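Local coordinates for outer membrane protein SusF (PDB 4FE9) that binds starch at the surface of the bacterial cell through carbohydrate-binding modules, ahead of its transport into the periplasm for degradation, at residues A[186-192]-A[232-238]; A[237-242]-A[254-258]; A[152-156]-A[167-171]; A[100-106]-A[224-228]. All blocks are in the same frame, centred on the assembly; numbering follows the deposited sequence.

Interaction 1 (A[186-192]-A[232-238]); sequences IESTSNF and AINTALD. With GLC (alpha-D-glucopyranose), chain B; EDO (1,2-ethanediol), chain M.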
loop_
_atom_site.group_PDB
_atom_site.type_symbol
_atom_site.label_atom_id
_atom_site.label_comp_id
_atom_site.label_asym_id
_atom_site.label_seq_id
_atom_site.Cartn_x
_atom_site.Cartn_y
_atom_site.Cartn_z
ATOM N N ILE A 186 10.219 -16.318 -10.660
ATOM C CA ILE A 186 9.825 -17.568 -11.311
ATOM C C ILE A 186 9.784 -17.448 -12.832
ATOM O O ILE A 186 9.387 -16.409 -13.360
ATOM C CB ILE A 186 8.430 -18.085 -10.799
ATOM C CG1 ILE A 186 7.296 -17.171 -11.278
ATOM C CG2 ILE A 186 8.425 -18.202 -9.235
ATOM C CD1 ILE A 186 6.027 -17.335 -10.464
ATOM N N GLU A 187 9.994 -18.582 -13.513
ATOM C CA GLU A 187 10.083 -18.620 -14.988
ATOM C C GLU A 187 8.743 -18.631 -15.672
ATOM O O GLU A 187 8.649 -18.273 -16.820
ATOM C CB GLU A 187 10.894 -19.845 -15.456
ATOM C CG GLU A 187 12.155 -20.084 -14.620
ATOM C CD GLU A 187 13.353 -20.562 -15.457
ATOM O OE1 GLU A 187 13.171 -21.464 -16.327
ATOM O OE2 GLU A 187 14.481 -20.080 -15.197
ATOM N N SER A 188 7.725 -19.162 -15.007
ATOM C CA SER A 188 6.345 -19.109 -15.542
ATOM C C SER A 188 5.390 -19.031 -14.375
ATOM O O SER A 188 5.804 -19.199 -13.242
ATOM C CB SER A 188 6.049 -20.375 -16.351
ATOM O OG SER A 188 6.380 -21.532 -15.587
ATOM N N THR A 189 4.109 -18.804 -14.640
ATOM C CA THR A 189 3.127 -18.753 -13.536
ATOM C C THR A 189 3.119 -20.082 -12.781
ATOM O O THR A 189 3.524 -21.134 -13.317
ATOM C CB THR A 189 1.733 -18.443 -14.033
ATOM O OG1 THR A 189 1.379 -19.417 -15.033
ATOM C CG2 THR A 189 1.688 -17.017 -14.659
ATOM N N SER A 190 2.747 -20.038 -11.513
ATOM C CA SER A 190 2.867 -21.209 -10.716
ATOM C C SER A 190 1.662 -21.368 -9.806
ATOM O O SER A 190 1.145 -20.388 -9.287
ATOM C CB SER A 190 4.158 -21.160 -9.906
ATOM O OG SER A 190 4.241 -22.268 -9.039
ATOM N N ASN A 191 1.161 -22.594 -9.717
ATOM C CA ASN A 191 0.291 -22.985 -8.608
ATOM C C ASN A 191 1.101 -23.167 -7.341
ATOM O O ASN A 191 2.266 -23.599 -7.394
ATOM C CB ASN A 191 -0.437 -24.275 -8.949
ATOM C CG ASN A 191 -1.455 -24.075 -10.052
ATOM O OD1 ASN A 191 -2.081 -23.029 -10.130
ATOM N ND2 ASN A 191 -1.506 -25.010 -10.990
ATOM N N PHE A 192 0.519 -22.795 -6.205
ATOM C CA PHE A 192 1.157 -23.066 -4.933
ATOM C C PHE A 192 0.153 -23.203 -3.792
ATOM O O PHE A 192 -0.987 -22.718 -3.884
ATOM C CB PHE A 192 2.180 -21.986 -4.614
ATOM C CG PHE A 192 1.576 -20.623 -4.355
ATOM C CD1 PHE A 192 1.353 -20.186 -3.046
ATOM C CD2 PHE A 192 1.278 -19.771 -5.398
ATOM C CE1 PHE A 192 0.802 -18.950 -2.797
ATOM C CE2 PHE A 192 0.749 -18.496 -5.153
ATOM C CZ PHE A 192 0.542 -18.084 -3.831
ATOM N N ALA A 232 -5.129 -24.981 -4.876
ATOM C CA ALA A 232 -3.907 -24.234 -5.125
ATOM C C ALA A 232 -4.180 -22.812 -5.612
ATOM O O ALA A 232 -5.171 -22.542 -6.322
ATOM C CB ALA A 232 -3.010 -24.994 -6.108
ATOM N N ILE A 233 -3.386 -21.871 -5.115
ATOM C CA ILE A 233 -3.438 -20.528 -5.605
ATOM C C ILE A 233 -2.534 -20.426 -6.824
ATOM O O ILE A 233 -1.407 -20.990 -6.840
ATOM C CB ILE A 233 -2.963 -19.539 -4.546
ATOM C CG1 ILE A 233 -3.808 -19.661 -3.241
ATOM C CG2 ILE A 233 -2.943 -18.122 -5.109
ATOM C CD1 ILE A 233 -3.165 -19.015 -2.021
ATOM N N ASN A 234 -2.975 -19.678 -7.833
ATOM C CA ASN A 234 -2.100 -19.407 -8.959
ATOM C C ASN A 234 -1.458 -18.013 -8.886
ATOM O O ASN A 234 -2.120 -17.040 -8.580
ATOM C CB ASN A 234 -2.843 -19.605 -10.299
ATOM C CG ASN A 234 -1.904 -19.592 -11.471
ATOM O OD1 ASN A 234 -1.534 -18.530 -11.926
ATOM N ND2 ASN A 234 -1.255 -20.716 -11.692
ATOM N N THR A 235 -0.164 -17.913 -9.184
ATOM C CA THR A 235 0.502 -16.600 -9.106
ATOM C C THR A 235 -0.069 -15.590 -10.085
ATOM O O THR A 235 0.027 -14.397 -9.850
ATOM C CB THR A 235 2.033 -16.683 -9.301
ATOM O OG1 THR A 235 2.326 -17.290 -10.574
ATOM C CG2 THR A 235 2.612 -17.507 -8.247
ATOM N N ALA A 236 -0.629 -16.068 -11.202
ATOM C CA ALA A 236 -1.119 -15.169 -12.279
ATOM C C ALA A 236 -0.010 -14.343 -12.959
ATOM O O ALA A 236 -0.099 -14.042 -14.158
ATOM C CB ALA A 236 -2.252 -14.249 -11.784
ATOM N N LEU A 237 1.104 -14.176 -12.269
ATOM C CA LEU A 237 2.237 -13.465 -12.814
ATOM C C LEU A 237 3.431 -14.376 -12.877
ATOM O O LEU A 237 3.461 -15.420 -12.233
ATOM C CB LEU A 237 2.574 -12.260 -11.929
ATOM C CG LEU A 237 1.404 -11.322 -11.625
ATOM C CD1 LEU A 237 1.666 -10.559 -10.326
ATOM C CD2 LEU A 237 1.146 -10.356 -12.815
ATOM N N ASP A 238 4.491 -13.897 -13.507
ATOM C CA ASP A 238 5.765 -14.511 -13.363
ATOM C C ASP A 238 6.834 -13.446 -13.333
ATOM O O ASP A 238 6.525 -12.252 -13.169
ATOM C CB ASP A 238 6.006 -15.538 -14.489
ATOM C CG ASP A 238 5.997 -14.902 -15.893
ATOM O OD1 ASP A 238 6.207 -13.669 -16.005
ATOM O OD2 ASP A 238 5.855 -15.650 -16.881
HETATM C C1 GLC B . -1.639 -28.378 -7.715
HETATM C C2 GLC B . -2.972 -27.906 -8.214
HETATM C C3 GLC B . -3.371 -28.647 -9.473
HETATM C C4 GLC B . -2.237 -28.658 -10.488
HETATM C C5 GLC B . -0.977 -28.681 -10.015
HETATM C C6 GLC B . 0.147 -28.686 -11.014
HETATM O O2 GLC B . -3.953 -28.139 -7.190
HETATM O O3 GLC B . -4.544 -28.034 -9.991
HETATM O O4 GLC B . -2.404 -29.507 -11.661
HETATM O O5 GLC B . -0.657 -28.153 -8.701
HETATM O O6 GLC B . 0.414 -27.325 -11.359
HETATM C C1 EDO M . 8.880 -22.139 -12.261
HETATM O O1 EDO M . 10.051 -21.329 -12.137
HETATM C C2 EDO M . 7.658 -21.300 -11.865
HETATM O O2 EDO M . 6.441 -22.024 -12.084
HETATM O O HOH W 1 0.499 -21.952 -13.741
HETATM O O HOH W 2 3.715 -18.093 -17.591
#
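Asn-191 and Asn-234 meet amide to amide: ND2 of Asn-234 donates to OD1 of Asn-191 over 2.9 Å, and the two amide planes stand 77° apart. The acceptor lies in the plane of the Asn-234 amide, whereas the donor approaches OD1 from above the Asn-191 carbonyl plane. This bond helps set the rotation of the Asn-191 amide, whose ND2 donates to O6 of the bound alpha-D-glucopyranose at 3.0 Å; Asp-158 and Asp-216 also hydrogen-bond this sugar. Ala-232 adds its methyl group, CB lying 3.5 Å from the sugar O2. The two asparagines form a non-hydrogen-bonded pair where strand 191-196 runs antiparallel to the short edge strand 233-234 of the Ig-like module, Phe-192 and Ile-233 exchanging two backbone bonds. On the opposite face of the sheet from the asparagines, Ile-233 CB lies over the Phe-192 ring, 4.0 Å from its centroid. Thr-235 N donates to Ser-190 O, and Thr-235 OG1, set between its own backbone N and carbonyl carbon (chi1 58°), accepts from Ser-190 N at 2.9 Å while donating to Leu-237 O. OD1 of Asn-234 accepts from Ala-236 N in an Asx turn, and a water bridges its ND2 to Thr-189 OG1. With an alanine at Asn-234, Asn-191 OD1 would probably lose its donor, the amide facing the glucose would be freer to turn, and the Asx turn would lose its acceptor.

Interaction 2 (A[237-242]-A[254-258]); sequences LDGKIK and VKDNS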
loop_
_atom_site.group_PDB
_atom_site.type_symbol
_atom_site.label_atom_id
_atom_site.label_comp_id
_atom_site.label_asym_id
_atom_site.label_seq_id
_atom_site.Cartn_x
_atom_site.Cartn_y
_atom_site.Cartn_z
ATOM N N LEU A 237 1.104 -14.176 -12.269
ATOM C CA LEU A 237 2.237 -13.465 -12.814
ATOM C C LEU A 237 3.431 -14.376 -12.877
ATOM O O LEU A 237 3.461 -15.420 -12.233
ATOM C CB LEU A 237 2.574 -12.260 -11.929
ATOM C CG LEU A 237 1.404 -11.322 -11.625
ATOM C CD1 LEU A 237 1.666 -10.559 -10.326
ATOM C CD2 LEU A 237 1.146 -10.356 -12.815
ATOM N N ASP A 238 4.491 -13.897 -13.507
ATOM C CA ASP A 238 5.765 -14.511 -13.363
ATOM C C ASP A 238 6.834 -13.446 -13.333
ATOM O O ASP A 238 6.525 -12.252 -13.169
ATOM C CB ASP A 238 6.006 -15.538 -14.489
ATOM C CG ASP A 238 5.997 -14.902 -15.893
ATOM O OD1 ASP A 238 6.207 -13.669 -16.005
ATOM O OD2 ASP A 238 5.855 -15.650 -16.881
ATOM N N GLY A 239 8.093 -13.860 -13.347
ATOM C CA GLY A 239 9.158 -12.941 -13.004
ATOM C C GLY A 239 9.248 -12.755 -11.491
ATOM O O GLY A 239 8.995 -13.709 -10.711
ATOM N N LYS A 240 9.657 -11.573 -11.066
ATOM C CA LYS A 240 9.795 -11.308 -9.641
ATOM C C LYS A 240 8.426 -11.054 -9.043
ATOM O O LYS A 240 7.689 -10.201 -9.516
ATOM C CB LYS A 240 10.676 -10.098 -9.399
ATOM C CG LYS A 240 12.148 -10.331 -9.696
ATOM C CD LYS A 240 12.827 -9.004 -9.896
ATOM C CE LYS A 240 14.173 -9.182 -10.533
ATOM N NZ LYS A 240 15.150 -9.580 -9.498
ATOM N N ILE A 241 8.075 -11.847 -8.045
ATOM C CA ILE A 241 6.784 -11.725 -7.387
ATOM C C ILE A 241 6.962 -11.705 -5.899
ATOM O O ILE A 241 8.040 -12.007 -5.389
ATOM C CB ILE A 241 5.830 -12.883 -7.768
ATOM C CG1 ILE A 241 6.395 -14.244 -7.338
ATOM C CG2 ILE A 241 5.537 -12.868 -9.241
ATOM C CD1 ILE A 241 5.340 -15.328 -7.382
ATOM N N LYS A 242 5.941 -11.212 -5.203
ATOM C CA LYS A 242 5.907 -11.267 -3.757
ATOM C C LYS A 242 4.565 -11.841 -3.301
ATOM O O LYS A 242 3.515 -11.380 -3.737
ATOM C CB LYS A 242 6.079 -9.862 -3.192
ATOM C CG LYS A 242 5.878 -9.791 -1.692
ATOM C CD LYS A 242 5.817 -8.354 -1.229
ATOM C CE LYS A 242 7.007 -8.018 -0.363
ATOM N NZ LYS A 242 7.002 -6.533 -0.028
ATOM N N VAL A 254 -0.674 -11.902 -4.355
ATOM C CA VAL A 254 0.525 -12.118 -5.121
ATOM C C VAL A 254 0.722 -10.909 -6.004
ATOM O O VAL A 254 -0.142 -10.607 -6.828
ATOM C CB VAL A 254 0.381 -13.339 -6.005
ATOM C CG1 VAL A 254 1.694 -13.596 -6.757
ATOM C CG2 VAL A 254 -0.000 -14.593 -5.132
ATOM N N LYS A 255 1.859 -10.222 -5.843
ATOM C CA LYS A 255 2.074 -8.936 -6.472
ATOM C C LYS A 255 3.376 -8.917 -7.273
ATOM O O LYS A 255 4.280 -9.686 -7.000
ATOM C CB LYS A 255 2.073 -7.823 -5.417
ATOM C CG LYS A 255 0.636 -7.552 -4.874
ATOM C CD LYS A 255 0.605 -6.805 -3.525
ATOM C CE LYS A 255 1.571 -5.664 -3.498
ATOM N NZ LYS A 255 0.999 -4.511 -2.715
ATOM N N ASP A 256 3.363 -8.162 -8.372
ATOM C CA ASP A 256 4.565 -7.884 -9.173
ATOM C C ASP A 256 5.630 -7.234 -8.269
ATOM O O ASP A 256 5.327 -6.317 -7.492
ATOM C CB ASP A 256 4.144 -6.962 -10.337
ATOM C CG ASP A 256 5.304 -6.531 -11.227
ATOM O OD1 ASP A 256 6.466 -6.944 -10.996
ATOM O OD2 ASP A 256 5.047 -5.698 -12.126
ATOM N N ASN A 257 6.822 -7.826 -8.230
ATOM C CA ASN A 257 7.850 -7.345 -7.312
ATOM C C ASN A 257 9.080 -6.827 -8.053
ATOM O O ASN A 257 10.182 -6.773 -7.488
ATOM C CB ASN A 257 8.237 -8.446 -6.315
ATOM C CG ASN A 257 8.846 -7.886 -5.027
ATOM O OD1 ASN A 257 8.452 -6.807 -4.559
ATOM N ND2 ASN A 257 9.855 -8.589 -4.480
ATOM N N SER A 258 8.914 -6.525 -9.344
ATOM C CA SER A 258 9.998 -5.937 -10.109
ATOM C C SER A 258 9.956 -4.441 -9.883
ATOM O O SER A 258 8.977 -3.925 -9.356
ATOM C CB SER A 258 9.845 -6.240 -11.608
ATOM O OG SER A 258 8.629 -5.718 -12.082
HETATM O O HOH W 3 10.824 -11.018 -5.945
HETATM O O HOH W 4 9.314 -5.632 -2.137
#
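Asn-257 N reaches Lys-240 O over 2.8 Å from well above the carbonyl plane, 47° out of it, where the antiparallel pairing gives way and the chain turns a corner at Lys-240. The side chain of Asn-257 lies across the neighbouring strand, its CB 3.5 Å from Ile-241 C; CG, anti to the backbone N (chi1 -157°), lays the amide beside Lys-242 CB. Two waters extend this grip: one takes a bond from Asn-257 ND2 and donates to Ile-241 O, the other joins Asn-257 OD1 to Lys-242 NZ. ND2 also binds Glu-183 on the adjacent strand 179-186. These residues form the open end of the beta hairpin made by strands 241-246 and 251-256, in which Lys-242 and Lys-255 exchange a pair of backbone hydrogen bonds, each 2.9 Å between N and O. Their ammonium groups stay apart, and that of Lys-255 forms a salt bridge with Asp-360. On the buried side Ile-241 CD1 touches Val-254 CG1 at 4.1 Å. Leu-237 closes the contact from the loop, its CD1 set 3.5 Å from Asp-256 N. The carboxylate of Asp-256 holds the chain's exit: OD1 receives Ser-258 N in an Asx turn and, on its syn lone pair, Ser-258 OG at 2.7 Å.

Interaction 3 (A[152-156]-A[167-171]); sequences GYYIV and AQQMK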
loop_
_atom_site.group_PDB
_atom_site.type_symbol
_atom_site.label_atom_id
_atom_site.label_comp_id
_atom_site.label_asym_id
_atom_site.label_seq_id
_atom_site.Cartn_x
_atom_site.Cartn_y
_atom_site.Cartn_z
ATOM N N GLY A 152 5.766 -20.934 12.120
ATOM C CA GLY A 152 5.630 -20.142 10.883
ATOM C C GLY A 152 4.998 -20.912 9.724
ATOM O O GLY A 152 4.331 -21.918 9.926
ATOM N N TYR A 153 5.209 -20.416 8.505
ATOM C CA TYR A 153 4.514 -20.920 7.321
ATOM C C TYR A 153 5.491 -21.122 6.164
ATOM O O TYR A 153 6.431 -20.363 6.015
ATOM C CB TYR A 153 3.428 -19.924 6.892
ATOM C CG TYR A 153 2.330 -19.808 7.905
ATOM C CD1 TYR A 153 1.314 -20.747 7.931
ATOM C CD2 TYR A 153 2.466 -18.952 9.013
ATOM C CE1 TYR A 153 0.399 -20.811 9.024
ATOM C CE2 TYR A 153 1.540 -18.997 10.089
ATOM C CZ TYR A 153 0.492 -19.887 10.047
ATOM O OH TYR A 153 -0.392 -19.975 11.110
ATOM N N TYR A 154 5.182 -22.084 5.299
ATOM C CA TYR A 154 6.017 -22.381 4.145
ATOM C C TYR A 154 5.185 -22.305 2.836
ATOM O O TYR A 154 3.979 -22.617 2.845
ATOM C CB TYR A 154 6.601 -23.769 4.304
ATOM C CG TYR A 154 7.658 -23.837 5.352
ATOM C CD1 TYR A 154 7.323 -23.865 6.704
ATOM C CD2 TYR A 154 9.011 -23.849 5.006
ATOM C CE1 TYR A 154 8.311 -23.923 7.689
ATOM C CE2 TYR A 154 10.001 -23.945 5.977
ATOM C CZ TYR A 154 9.650 -23.955 7.316
ATOM O OH TYR A 154 10.631 -23.983 8.283
ATOM N N ILE A 155 5.819 -21.879 1.739
ATOM C CA ILE A 155 5.231 -22.037 0.402
ATOM C C ILE A 155 5.795 -23.267 -0.278
ATOM O O ILE A 155 7.031 -23.495 -0.282
ATOM C CB ILE A 155 5.503 -20.835 -0.486
ATOM C CG1 ILE A 155 5.018 -19.542 0.169
ATOM C CG2 ILE A 155 4.920 -21.045 -1.903
ATOM C CD1 ILE A 155 3.554 -19.395 0.177
ATOM N N VAL A 156 4.904 -24.025 -0.910
ATOM C CA VAL A 156 5.269 -25.141 -1.754
ATOM C C VAL A 156 4.438 -24.988 -3.062
ATOM O O VAL A 156 3.233 -24.756 -3.004
ATOM C CB VAL A 156 4.881 -26.480 -1.058
ATOM C CG1 VAL A 156 5.042 -27.665 -1.985
ATOM C CG2 VAL A 156 5.710 -26.687 0.179
ATOM N N ALA A 167 10.326 -26.809 0.249
ATOM C CA ALA A 167 9.415 -25.767 0.800
ATOM C C ALA A 167 10.187 -24.517 1.192
ATOM O O ALA A 167 11.284 -24.609 1.648
ATOM C CB ALA A 167 8.636 -26.307 1.979
ATOM N N GLN A 168 9.679 -23.354 0.831
ATOM C CA GLN A 168 10.359 -22.117 1.142
ATOM C C GLN A 168 9.682 -21.367 2.281
ATOM O O GLN A 168 8.473 -21.138 2.237
ATOM C CB GLN A 168 10.429 -21.241 -0.093
ATOM C CG GLN A 168 11.447 -21.775 -1.132
ATOM C CD GLN A 168 11.527 -20.898 -2.375
ATOM O OE1 GLN A 168 11.298 -19.691 -2.304
ATOM N NE2 GLN A 168 11.942 -21.491 -3.504
ATOM N N GLN A 169 10.447 -21.005 3.310
ATOM C CA GLN A 169 9.855 -20.367 4.489
ATOM C C GLN A 169 9.477 -18.925 4.215
ATOM O O GLN A 169 10.286 -18.152 3.721
ATOM C CB GLN A 169 10.780 -20.430 5.717
ATOM C CG GLN A 169 10.030 -20.141 7.007
ATOM C CD GLN A 169 10.851 -20.421 8.248
ATOM O OE1 GLN A 169 12.066 -20.580 8.177
ATOM N NE2 GLN A 169 10.210 -20.363 9.396
ATOM N N MET A 170 8.295 -18.543 4.674
ATOM C CA MET A 170 7.855 -17.151 4.614
ATOM C C MET A 170 8.481 -16.321 5.742
ATOM O O MET A 170 8.673 -16.832 6.837
ATOM C CB MET A 170 6.325 -17.100 4.719
ATOM C CG MET A 170 5.627 -18.028 3.710
ATOM S SD MET A 170 3.856 -17.669 3.539
ATOM C CE MET A 170 3.911 -16.149 2.575
ATOM N N LYS A 171 8.817 -15.059 5.444
ATOM C CA LYS A 171 9.379 -14.135 6.457
ATOM C C LYS A 171 8.266 -13.424 7.205
ATOM O O LYS A 171 7.440 -12.756 6.600
ATOM C CB LYS A 171 10.302 -13.070 5.798
ATOM C CG LYS A 171 11.631 -13.650 5.187
ATOM C CD LYS A 171 12.022 -14.980 5.850
ATOM C CE LYS A 171 13.411 -15.460 5.398
ATOM N NZ LYS A 171 13.946 -14.628 4.269
HETATM O O HOH W 5 7.396 -18.445 8.571
#
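With CG of Tyr-154 opposite its carbonyl carbon (chi1 -72°) and CG of Gln-169 opposite its backbone N (chi1 -164°), the phenol ring and the extended glutamine chain come to lie against each other on one face of the sheet. Gln-169 CG sits over the ring, 4.0 Å from the centroid and offset toward the rim, in a CH-pi contact. The amide continues nearly parallel to the ring, the planes 8° apart, and brings its CD to 3.6 Å from Tyr-154 OH. Ala-167 CB packs obliquely to the same ring and lies tightly against Val-156 CG2, at 3.5 Å. A leucine in place of Tyr-154 would probably leave the Gln-169 amide without its flat support and free to swing. Strands 153-157 and 168-172 form an antiparallel hairpin of the starch-binding module, Ile-155 and Gln-168 exchanging two backbone bonds and Met-170 N donating to Tyr-153 O at 2.9 Å. Ile-155, on the other face, has its CD1 3.8 Å from Met-170 SD. A water links Tyr-153 N to Met-170 O. Gln-169 thus meets Tyr-154 by its CH2 groups and amide plane, a largely dispersive contact, while Met-170 and Ile-155 join a buried apolar layer with Phe-192 and Leu-182.

Interaction 4 (A[100-106]-A[224-228]); sequences QEAYKSR and FVSWT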
loop_
_atom_site.group_PDB
_atom_site.type_symbol
_atom_site.label_atom_id
_atom_site.label_comp_id
_atom_site.label_asym_id
_atom_site.label_seq_id
_atom_site.Cartn_x
_atom_site.Cartn_y
_atom_site.Cartn_z
ATOM N N GLN A 100 -17.741 -11.418 5.352
ATOM C CA GLN A 100 -16.281 -11.539 5.287
ATOM C C GLN A 100 -15.735 -10.702 4.122
ATOM O O GLN A 100 -14.825 -9.953 4.300
ATOM C CB GLN A 100 -15.875 -13.022 5.193
ATOM C CG GLN A 100 -16.257 -13.854 6.459
ATOM C CD GLN A 100 -15.748 -15.298 6.401
ATOM O OE1 GLN A 100 -14.673 -15.545 5.918
ATOM N NE2 GLN A 100 -16.502 -16.226 6.984
ATOM N N GLU A 101 -16.477 -10.653 3.031
ATOM C CA GLU A 101 -16.188 -9.698 1.945
ATOM C C GLU A 101 -16.270 -8.235 2.352
ATOM O O GLU A 101 -15.313 -7.489 2.169
ATOM C CB GLU A 101 -17.086 -9.951 0.744
ATOM C CG GLU A 101 -16.824 -11.277 0.115
ATOM C CD GLU A 101 -15.559 -11.267 -0.764
ATOM O OE1 GLU A 101 -14.923 -10.177 -0.922
ATOM O OE2 GLU A 101 -15.212 -12.350 -1.309
ATOM N N ALA A 102 -17.370 -7.846 2.986
ATOM C CA ALA A 102 -17.510 -6.480 3.465
ATOM C C ALA A 102 -16.305 -6.030 4.256
ATOM O O ALA A 102 -15.923 -4.867 4.178
ATOM C CB ALA A 102 -18.760 -6.327 4.298
ATOM N N TYR A 103 -15.809 -6.901 5.152
ATOM C CA TYR A 103 -14.729 -6.509 6.046
ATOM C C TYR A 103 -13.349 -6.936 5.535
ATOM O O TYR A 103 -12.360 -6.790 6.236
ATOM C CB TYR A 103 -14.970 -7.037 7.475
ATOM C CG TYR A 103 -16.057 -6.275 8.231
ATOM C CD1 TYR A 103 -15.748 -5.120 8.938
ATOM C CD2 TYR A 103 -17.403 -6.652 8.127
ATOM C CE1 TYR A 103 -16.748 -4.362 9.574
ATOM C CE2 TYR A 103 -18.416 -5.925 8.796
ATOM C CZ TYR A 103 -18.063 -4.761 9.498
ATOM O OH TYR A 103 -19.018 -4.029 10.161
ATOM N N LYS A 104 -13.317 -7.540 4.345
ATOM C CA LYS A 104 -12.082 -8.161 3.784
ATOM C C LYS A 104 -11.333 -8.996 4.814
ATOM O O LYS A 104 -10.112 -8.881 4.939
ATOM C CB LYS A 104 -11.143 -7.081 3.234
ATOM C CG LYS A 104 -11.723 -6.288 2.061
ATOM C CD LYS A 104 -11.446 -6.999 0.748
ATOM C CE LYS A 104 -12.065 -6.254 -0.425
ATOM N NZ LYS A 104 -13.406 -6.796 -0.715
ATOM N N SER A 105 -12.058 -9.833 5.559
ATOM C CA SER A 105 -11.453 -10.528 6.683
ATOM C C SER A 105 -12.241 -11.754 7.092
ATOM O O SER A 105 -13.492 -11.706 7.223
ATOM C CB SER A 105 -11.309 -9.567 7.846
ATOM O OG SER A 105 -10.958 -10.229 9.016
ATOM N N ARG A 106 -11.529 -12.859 7.324
ATOM C CA ARG A 106 -12.119 -14.002 7.942
ATOM C C ARG A 106 -11.950 -14.015 9.449
ATOM O O ARG A 106 -12.336 -14.974 10.099
ATOM C CB ARG A 106 -11.590 -15.268 7.335
ATOM C CG ARG A 106 -11.525 -15.207 5.785
ATOM C CD ARG A 106 -11.339 -16.623 5.216
ATOM N NE ARG A 106 -12.543 -17.404 5.399
ATOM C CZ ARG A 106 -12.677 -18.689 5.093
ATOM N NH1 ARG A 106 -11.700 -19.343 4.468
ATOM N NH2 ARG A 106 -13.816 -19.326 5.394
ATOM N N PHE A 224 -9.304 -14.641 -0.412
ATOM C CA PHE A 224 -9.333 -15.260 0.895
ATOM C C PHE A 224 -8.519 -16.527 0.894
ATOM O O PHE A 224 -8.510 -17.268 -0.090
ATOM C CB PHE A 224 -10.791 -15.575 1.297
ATOM C CG PHE A 224 -11.571 -14.358 1.741
ATOM C CD1 PHE A 224 -11.217 -13.682 2.890
ATOM C CD2 PHE A 224 -12.578 -13.820 0.925
ATOM C CE1 PHE A 224 -11.864 -12.492 3.249
ATOM C CE2 PHE A 224 -13.297 -12.682 1.324
ATOM C CZ PHE A 224 -12.978 -12.054 2.508
ATOM N N VAL A 225 -7.977 -16.868 2.047
ATOM C CA VAL A 225 -7.385 -18.182 2.249
ATOM C C VAL A 225 -8.397 -19.150 2.791
ATOM O O VAL A 225 -9.058 -18.857 3.775
ATOM C CB VAL A 225 -6.213 -18.080 3.238
ATOM C CG1 VAL A 225 -5.626 -19.476 3.532
ATOM C CG2 VAL A 225 -5.168 -17.143 2.687
ATOM N N SER A 226 -8.354 -20.380 2.303
ATOM C CA SER A 226 -9.221 -21.414 2.774
ATOM C C SER A 226 -8.414 -22.499 3.507
ATOM O O SER A 226 -7.255 -22.773 3.142
ATOM C CB SER A 226 -9.947 -22.043 1.585
ATOM O OG SER A 226 -10.533 -23.266 1.967
ATOM N N TRP A 227 -9.013 -23.092 4.534
ATOM C CA TRP A 227 -8.386 -24.175 5.257
ATOM C C TRP A 227 -9.174 -25.429 5.154
ATOM O O TRP A 227 -8.968 -26.362 5.922
ATOM C CB TRP A 227 -8.174 -23.816 6.744
ATOM C CG TRP A 227 -9.422 -23.316 7.440
ATOM C CD1 TRP A 227 -10.374 -24.072 8.074
ATOM C CD2 TRP A 227 -9.782 -21.962 7.646
ATOM N NE1 TRP A 227 -11.317 -23.254 8.645
ATOM C CE2 TRP A 227 -10.962 -21.954 8.421
ATOM C CE3 TRP A 227 -9.255 -20.738 7.201
ATOM C CZ2 TRP A 227 -11.597 -20.794 8.777
ATOM C CZ3 TRP A 227 -9.866 -19.604 7.578
ATOM C CH2 TRP A 227 -11.089 -19.635 8.301
ATOM N N THR A 228 -10.131 -25.452 4.236
ATOM C CA THR A 228 -10.993 -26.612 4.103
ATOM C C THR A 228 -11.003 -27.173 2.686
ATOM O O THR A 228 -11.535 -26.559 1.784
ATOM C CB THR A 228 -12.453 -26.306 4.536
ATOM O OG1 THR A 228 -12.449 -25.530 5.752
ATOM C CG2 THR A 228 -13.202 -27.634 4.789
HETATM O O HOH W 6 -12.084 -22.509 4.730
#
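Phe-224 points its ring into the C-terminal end of helix 92-102, where Lys-104, with positive phi, closes a Schellman motif; the contact joins this helix end to the loop after strand 222-224 in carbohydrate-binding module 1. The ring meets the helix end with its edge: CZ lies 3.3 Å from Gln-100 O, CE1 3.5 Å from Ser-105 N, and CE2 faces the Glu-101 carboxylate, which is turned steeply to the ring. Such an edge-on approach brings the ring's slightly positive C-H rim toward carbonyl and carboxylate oxygens. Arg-106 CG touches CD1 of the same ring obliquely, and from there the arginine chain, bent at chi3 (70°), carries its guanidinium past Phe-224, the two planes 70° apart. The guanidinium then settles almost flat on Trp-227, centres 4.2 Å apart and planes at 21°, an off-centre cation-pi stack in which Trp-227 CH2 lies over the middle of the guanidinium. Arg-251 adds a cation-pi contact to Phe-224, and Tyr-250 an edge-to-face one to Trp-227. A water connects Arg-106 NH1 with Trp-227 N. Two hydrogen bonds hold the guanidinium: Arg-106 NE donates to Gln-100 OE1, somewhat tilted from its plane, and within that plane Arg-106 NH1 donates to Val-225 O over 2.8 Å.

Interactions 1, 2 and 3 belong to one antiparallel sheet of carbohydrate-binding module 1, whereas interaction 4 joins that module to the helix of the preceding domain. All four mix buried and exposed residues. In interactions 1 to 3 the buried part is a shared apolar side: Thr-235 CG2 touches Ile-241 CD1, Phe-192 packs on Ile-155, and Val-254 adjoins them. Their outward sides differ: an asparagine amide turned to glucose and backed by a second asparagine in interaction 1, lysines and waters in interaction 2, a tyrosine-glutamine pair in interaction 3. Interaction 4 has no strand pairing; its partly exposed arginine and aromatics rely on ring edges, stacking and one arginine-to-carbonyl hydrogen bond.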